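Probable acetyltransferase (Agrobacterium tumefaciens, PDB 2GE3) probably transfers the acetyl group of acetyl coenzyme A, which it binds, to an acceptor not yet identified, as a member of the GNAT family. Local coordinates at residues 63-76 / 88-102. Residues are numbered along the deposited sequence; the frame is centred on the assembly and turned at random.
Sequences AIADGDVIGWCDIR and TLGMGILPAYRNKGL. With ACO (acetyl coenzyme *a), chain E.
The Trp72 indole lies flat on the backbone of the neighbouring strand at Gly92, whose CA is 3.7 Å from the centroid of the six-membered ring and 12° off its normal, a CH-pi contact. CG of Trp72 sits between its backbone N and carbonyl carbon (chi1 74°), which folds the ring back across the strand pair, and Gly92, lacking a side chain, can seat its backbone directly against this face.

The ring sits on one rung of an antiparallel ladder: Trp72 N donates to Gly92 O (3.0 Å), and Asp74-Gly90 and Arg76-Thr88 repeat the hydrogen-bonded pairing. At a classic beta bulge, where Ile70 and Gly71 both face Ala63, Ile70 O accepts from Leu94 N (2.9 Å, 173°). Ile70 CD1 rests over the Tyr97 ring, 3.8 Å from its centroid.

Beyond strand 88-93 the chain meets acetyl coenzyme A. Arg98 grips Ile93 O side-on through NE and NH2, both 2.7 Å, its guanidinium face under ligand C7P. Asn99 N and Gly101 N donate hydrogen bonds to pyrophosphate oxygens O5A and O2A, each at 2.8 Å. Main-chain N-H groups thus hold the pyrophosphate, as in other GNAT enzymes, consistent with binding independent of side-chain charge at these positions.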
loop_
_atom_site.group_PDB
_atom_site.type_symbol
_atom_site.label_atom_id
_atom_site.label_comp_id
_atom_site.label_asym_id
_atom_site.label_seq_id
_atom_site.Cartn_x
_atom_site.Cartn_y
_atom_site.Cartn_z
ATOM N N ALA A 63 7.173 -23.920 2.800
ATOM C CA ALA A 63 7.088 -25.169 3.531
ATOM C C ALA A 63 6.935 -26.276 2.528
ATOM O O ALA A 63 6.039 -26.254 1.696
ATOM C CB ALA A 63 5.965 -25.154 4.524
ATOM N N ILE A 64 7.779 -27.286 2.687
ATOM C CA ILE A 64 7.916 -28.361 1.745
ATOM C C ILE A 64 7.463 -29.711 2.362
ATOM O O ILE A 64 7.955 -30.119 3.471
ATOM C CB ILE A 64 9.395 -28.451 1.227
ATOM C CG1 ILE A 64 9.505 -27.541 0.023
ATOM C CG2 ILE A 64 9.714 -29.862 0.662
ATOM C CD1 ILE A 64 10.108 -26.481 0.335
ATOM N N ALA A 65 6.521 -30.360 1.688
ATOM C CA ALA A 65 6.108 -31.700 2.119
ATOM C C ALA A 65 6.047 -32.650 0.906
ATOM O O ALA A 65 5.361 -32.392 -0.105
ATOM C CB ALA A 65 4.734 -31.686 2.895
ATOM N N ASP A 66 6.819 -33.728 1.011
ATOM C CA ASP A 66 6.987 -34.703 -0.107
ATOM C C ASP A 66 7.348 -34.000 -1.415
ATOM O O ASP A 66 6.697 -34.164 -2.442
ATOM C CB ASP A 66 5.732 -35.564 -0.250
ATOM C CG ASP A 66 5.537 -36.534 0.965
ATOM O OD1 ASP A 66 6.482 -37.336 1.299
ATOM O OD2 ASP A 66 4.428 -36.510 1.563
ATOM N N GLY A 67 8.386 -33.185 -1.345
ATOM C CA GLY A 67 8.795 -32.393 -2.489
ATOM C C GLY A 67 7.894 -31.225 -2.911
ATOM O O GLY A 67 8.369 -30.366 -3.646
ATOM N N ASP A 68 6.627 -31.169 -2.503
ATOM C CA ASP A 68 5.722 -30.069 -2.956
ATOM C C ASP A 68 5.842 -28.858 -1.989
ATOM O O ASP A 68 6.094 -29.078 -0.816
ATOM C CB ASP A 68 4.243 -30.553 -2.990
ATOM C CG ASP A 68 3.962 -31.713 -4.041
ATOM O OD1 ASP A 68 3.944 -31.421 -5.272
ATOM O OD2 ASP A 68 3.677 -32.904 -3.657
ATOM N N VAL A 69 5.644 -27.616 -2.493
ATOM C CA VAL A 69 5.403 -26.398 -1.692
ATOM C C VAL A 69 3.956 -26.481 -1.191
ATOM O O VAL A 69 3.012 -26.510 -1.985
ATOM C CB VAL A 69 5.684 -25.005 -2.445
ATOM C CG1 VAL A 69 5.153 -23.755 -1.616
ATOM C CG2 VAL A 69 7.207 -24.802 -2.795
ATOM N N ILE A 70 3.791 -26.582 0.136
ATOM C CA ILE A 70 2.449 -26.618 0.728
ATOM C C ILE A 70 2.123 -25.317 1.513
ATOM O O ILE A 70 1.027 -25.140 2.028
ATOM C CB ILE A 70 2.236 -27.921 1.564
ATOM C CG1 ILE A 70 3.395 -28.143 2.504
ATOM C CG2 ILE A 70 2.213 -29.179 0.705
ATOM C CD1 ILE A 70 3.028 -28.041 3.919
ATOM N N GLY A 71 3.052 -24.361 1.485
ATOM C CA GLY A 71 2.891 -23.150 2.229
ATOM C C GLY A 71 4.058 -22.230 1.968
ATOM O O GLY A 71 5.064 -22.691 1.532
ATOM N N TRP A 72 3.871 -20.927 2.243
ATOM C CA TRP A 72 4.890 -19.904 2.013
ATOM C C TRP A 72 4.627 -18.722 2.941
ATOM O O TRP A 72 3.548 -18.539 3.437
ATOM C CB TRP A 72 4.883 -19.427 0.576
ATOM C CG TRP A 72 3.716 -18.525 0.273
ATOM C CD1 TRP A 72 3.706 -17.146 0.304
ATOM C CD2 TRP A 72 2.398 -18.936 -0.099
ATOM N NE1 TRP A 72 2.487 -16.693 -0.090
ATOM C CE2 TRP A 72 1.660 -17.769 -0.333
ATOM C CE3 TRP A 72 1.784 -20.211 -0.307
ATOM C CZ2 TRP A 72 0.283 -17.793 -0.716
ATOM C CZ3 TRP A 72 0.397 -20.231 -0.726
ATOM C CH2 TRP A 72 -0.309 -19.045 -0.899
ATOM N N CYS A 73 5.659 -17.940 3.172
ATOM C CA CYS A 73 5.518 -16.730 3.902
ATOM C C CYS A 73 6.577 -15.843 3.282
ATOM O O CYS A 73 7.731 -16.252 3.136
ATOM C CB CYS A 73 5.727 -17.006 5.421
ATOM S SG CYS A 73 5.640 -15.562 6.504
ATOM N N ASP A 74 6.232 -14.602 2.997
ATOM C CA ASP A 74 7.224 -13.734 2.428
ATOM C C ASP A 74 7.097 -12.258 2.841
ATOM O O ASP A 74 6.043 -11.794 3.293
ATOM C CB ASP A 74 7.400 -13.929 0.919
ATOM C CG ASP A 74 6.120 -13.696 0.094
ATOM O OD1 ASP A 74 5.254 -12.845 0.458
ATOM O OD2 ASP A 74 6.014 -14.359 -0.996
ATOM N N ILE A 75 8.224 -11.556 2.773
ATOM C CA ILE A 75 8.219 -10.144 3.181
ATOM C C ILE A 75 8.753 -9.317 1.989
ATOM O O ILE A 75 9.899 -9.529 1.566
ATOM C CB ILE A 75 8.926 -9.878 4.574
ATOM C CG1 ILE A 75 8.180 -10.596 5.706
ATOM C CG2 ILE A 75 9.004 -8.343 4.922
ATOM C CD1 ILE A 75 8.803 -10.540 7.142
ATOM N N ARG A 76 7.900 -8.469 1.400
ATOM C CA ARG A 76 8.352 -7.510 0.382
ATOM C C ARG A 76 8.739 -6.145 0.993
ATOM O O ARG A 76 7.897 -5.430 1.589
ATOM C CB ARG A 76 7.351 -7.380 -0.773
ATOM C CG ARG A 76 5.971 -6.700 -0.405
ATOM C CD ARG A 76 4.956 -6.673 -1.607
ATOM N NE ARG A 76 5.090 -8.001 -2.228
ATOM C CZ ARG A 76 4.384 -9.055 -1.851
ATOM N NH1 ARG A 76 3.449 -8.895 -0.890
ATOM N NH2 ARG A 76 4.609 -10.244 -2.431
ATOM N N THR A 88 6.163 -5.728 3.752
ATOM C CA THR A 88 4.789 -6.221 3.768
ATOM C C THR A 88 4.798 -7.738 3.744
ATOM O O THR A 88 5.434 -8.333 2.883
ATOM C CB THR A 88 4.026 -5.747 2.568
ATOM O OG1 THR A 88 4.086 -4.351 2.556
ATOM C CG2 THR A 88 2.488 -6.147 2.622
ATOM N N LEU A 89 4.137 -8.335 4.706
ATOM C CA LEU A 89 4.040 -9.785 4.820
ATOM C C LEU A 89 2.825 -10.397 4.041
ATOM O O LEU A 89 1.757 -9.829 4.046
ATOM C CB LEU A 89 4.043 -10.213 6.313
ATOM C CG LEU A 89 4.162 -11.744 6.653
ATOM C CD1 LEU A 89 4.950 -11.921 7.888
ATOM C CD2 LEU A 89 2.804 -12.268 6.842
ATOM N N GLY A 90 3.039 -11.499 3.296
ATOM C CA GLY A 90 1.927 -12.381 2.842
ATOM C C GLY A 90 2.269 -13.862 3.098
ATOM O O GLY A 90 3.419 -14.231 3.236
HETATM N N MSE A 91 1.260 -14.699 3.214
HETATM C CA MSE A 91 1.467 -16.091 3.496
HETATM C C MSE A 91 0.205 -16.863 3.237
HETATM O O MSE A 91 -0.895 -16.280 3.247
HETATM C CB MSE A 91 1.825 -16.282 4.945
HETATM C CG MSE A 91 0.725 -15.876 5.848
HETATM SE SE MSE A 91 1.463 -16.165 7.743
HETATM C CE MSE A 91 2.327 -18.057 7.502
ATOM N N GLY A 92 0.382 -18.172 3.066
ATOM C CA GLY A 92 -0.725 -19.057 2.722
ATOM C C GLY A 92 -0.303 -20.481 2.952
ATOM O O GLY A 92 0.887 -20.835 2.857
ATOM N N ILE A 93 -1.269 -21.338 3.219
ATOM C CA ILE A 93 -0.993 -22.747 3.471
ATOM C C ILE A 93 -2.159 -23.515 2.835
ATOM O O ILE A 93 -3.307 -23.095 2.987
ATOM C CB ILE A 93 -0.878 -23.012 5.041
ATOM C CG1 ILE A 93 0.363 -22.325 5.626
ATOM C CG2 ILE A 93 -0.837 -24.512 5.391
ATOM C CD1 ILE A 93 0.590 -22.578 7.085
ATOM N N LEU A 94 -1.848 -24.639 2.173
ATOM C CA LEU A 94 -2.811 -25.541 1.617
ATOM C C LEU A 94 -3.751 -26.023 2.737
ATOM O O LEU A 94 -3.311 -26.220 3.854
ATOM C CB LEU A 94 -2.106 -26.739 0.919
ATOM C CG LEU A 94 -1.317 -26.405 -0.356
ATOM C CD1 LEU A 94 -0.924 -27.682 -1.084
ATOM C CD2 LEU A 94 -2.123 -25.433 -1.257
ATOM N N PRO A 95 -5.054 -26.169 2.434
ATOM C CA PRO A 95 -6.071 -26.494 3.448
ATOM C C PRO A 95 -5.740 -27.684 4.359
ATOM O O PRO A 95 -5.960 -27.569 5.600
ATOM C CB PRO A 95 -7.335 -26.752 2.621
ATOM C CG PRO A 95 -7.158 -26.014 1.323
ATOM C CD PRO A 95 -5.628 -26.024 1.071
ATOM N N ALA A 96 -5.202 -28.795 3.808
ATOM C CA ALA A 96 -4.857 -29.945 4.621
ATOM C C ALA A 96 -3.780 -29.642 5.664
ATOM O O ALA A 96 -3.611 -30.400 6.613
ATOM C CB ALA A 96 -4.296 -31.179 3.694
ATOM N N TYR A 97 -3.018 -28.555 5.505
ATOM C CA TYR A 97 -1.890 -28.344 6.443
ATOM C C TYR A 97 -2.125 -27.220 7.447
ATOM O O TYR A 97 -1.266 -26.898 8.216
ATOM C CB TYR A 97 -0.624 -28.135 5.660
ATOM C CG TYR A 97 -0.221 -29.364 4.836
ATOM C CD1 TYR A 97 0.719 -30.268 5.370
ATOM C CD2 TYR A 97 -0.727 -29.604 3.539
ATOM C CE1 TYR A 97 1.148 -31.382 4.635
ATOM C CE2 TYR A 97 -0.330 -30.764 2.805
ATOM C CZ TYR A 97 0.607 -31.618 3.367
ATOM O OH TYR A 97 1.114 -32.714 2.711
ATOM N N ARG A 98 -3.309 -26.632 7.418
ATOM C CA ARG A 98 -3.655 -25.559 8.368
ATOM C C ARG A 98 -3.910 -26.066 9.764
ATOM O O ARG A 98 -4.224 -27.254 9.990
ATOM C CB ARG A 98 -4.871 -24.742 7.905
ATOM C CG ARG A 98 -4.648 -24.098 6.540
ATOM C CD ARG A 98 -5.896 -23.476 5.912
ATOM N NE ARG A 98 -5.555 -23.068 4.538
ATOM C CZ ARG A 98 -6.397 -22.782 3.569
ATOM N NH1 ARG A 98 -7.722 -22.898 3.766
ATOM N NH2 ARG A 98 -5.901 -22.463 2.362
ATOM N N ASN A 99 -3.885 -25.090 10.673
ATOM C CA ASN A 99 -4.242 -25.261 12.053
ATOM C C ASN A 99 -3.344 -26.251 12.746
ATOM O O ASN A 99 -3.732 -26.866 13.716
ATOM C CB ASN A 99 -5.732 -25.647 12.204
ATOM C CG ASN A 99 -6.317 -25.146 13.548
ATOM O OD1 ASN A 99 -7.222 -25.759 14.119
ATOM N ND2 ASN A 99 -5.753 -24.068 14.075
ATOM N N LYS A 100 -2.112 -26.399 12.300
ATOM C CA LYS A 100 -1.247 -27.389 12.946
ATOM C C LYS A 100 0.089 -26.735 13.403
ATOM O O LYS A 100 1.055 -27.412 13.609
ATOM C CB LYS A 100 -0.983 -28.553 11.971
ATOM C CG LYS A 100 -2.229 -29.485 11.677
ATOM C CD LYS A 100 -1.801 -30.617 10.675
ATOM C CE LYS A 100 -2.947 -31.176 9.875
ATOM N NZ LYS A 100 -3.890 -30.105 9.403
ATOM N N GLY A 101 0.155 -25.417 13.497
ATOM C CA GLY A 101 1.341 -24.779 14.019
ATOM C C GLY A 101 2.356 -24.425 12.943
ATOM O O GLY A 101 3.423 -23.825 13.233
ATOM N N LEU A 102 2.039 -24.793 11.713
ATOM C CA LEU A 102 2.930 -24.540 10.588
ATOM C C LEU A 102 3.063 -23.025 10.159
ATOM O O LEU A 102 4.175 -22.524 9.828
ATOM C CB LEU A 102 2.493 -25.395 9.394
ATOM C CG LEU A 102 3.327 -25.210 8.128
ATOM C CD1 LEU A 102 4.838 -25.750 8.416
ATOM C CD2 LEU A 102 2.650 -25.993 7.017
HETATM N N1A ACO E . -10.828 -18.699 15.219
HETATM C C2A ACO E . -9.990 -18.308 16.179
HETATM N N3A ACO E . -8.772 -18.867 16.299
HETATM C C4A ACO E . -8.379 -19.865 15.468
HETATM C C5A ACO E . -9.225 -20.316 14.402
HETATM C C6A ACO E . -10.531 -19.673 14.307
HETATM N N6A ACO E . -11.350 -20.097 13.258
HETATM N N7A ACO E . -8.591 -21.372 13.751
HETATM C C8A ACO E . -7.392 -21.550 14.307
HETATM N N9A ACO E . -7.294 -20.676 15.344
HETATM C C1B ACO E . -6.121 -20.538 16.169
HETATM C C2B ACO E . -5.423 -21.827 16.569
HETATM O O2B ACO E . -5.997 -22.199 17.842
HETATM C C3B ACO E . -4.003 -21.246 16.631
HETATM O O3B ACO E . -3.905 -20.404 17.791
HETATM P P3B ACO E . -3.453 -20.874 19.297
HETATM O O7A ACO E . -4.475 -21.802 19.944
HETATM O O8A ACO E . -3.502 -19.476 19.917
HETATM O O9A ACO E . -2.218 -21.686 19.083
HETATM C C4B ACO E . -3.893 -20.254 15.472
HETATM O O4B ACO E . -5.223 -19.782 15.306
HETATM C C5B ACO E . -3.457 -20.957 14.156
HETATM O O5B ACO E . -2.064 -21.216 14.236
HETATM P P1A ACO E . -1.260 -22.057 13.217
HETATM O O1A ACO E . 0.135 -21.621 13.460
HETATM O O2A ACO E . -1.832 -23.424 13.529
HETATM O O3A ACO E . -1.831 -21.449 11.824
HETATM P P2A ACO E . -1.824 -22.037 10.375
HETATM O O4A ACO E . -0.823 -23.104 10.058
HETATM O O5A ACO E . -3.269 -22.377 10.133
HETATM O O6A ACO E . -1.396 -20.703 9.511
HETATM C CBP ACO E . -2.714 -19.153 8.153
HETATM C CCP ACO E . -2.261 -19.549 9.569
HETATM C CDP ACO E . -3.777 -18.016 8.316
HETATM C CEP ACO E . -1.535 -18.691 7.298
HETATM C CAP ACO E . -3.295 -20.371 7.327
HETATM O OAP ACO E . -4.377 -20.857 8.083
HETATM C C9P ACO E . -3.812 -20.143 5.934
HETATM O O9P ACO E . -3.050 -20.252 4.975
HETATM N N8P ACO E . -5.115 -19.845 5.760
HETATM C C7P ACO E . -5.589 -19.508 4.397
HETATM C C6P ACO E . -4.881 -18.325 3.769
HETATM C C5P ACO E . -4.699 -17.080 4.602
HETATM O O5P ACO E . -5.543 -16.678 5.397
HETATM N N4P ACO E . -3.574 -16.388 4.372
HETATM C C3P ACO E . -3.118 -15.380 5.308
HETATM C C2P ACO E . -4.068 -14.208 5.276
HETATM S S1P ACO E . -3.939 -13.365 3.717
HETATM C C ACO E . -4.265 -12.079 4.733
HETATM O O ACO E . -3.983 -12.200 5.894
HETATM C CH3 ACO E . -4.794 -10.837 4.061
#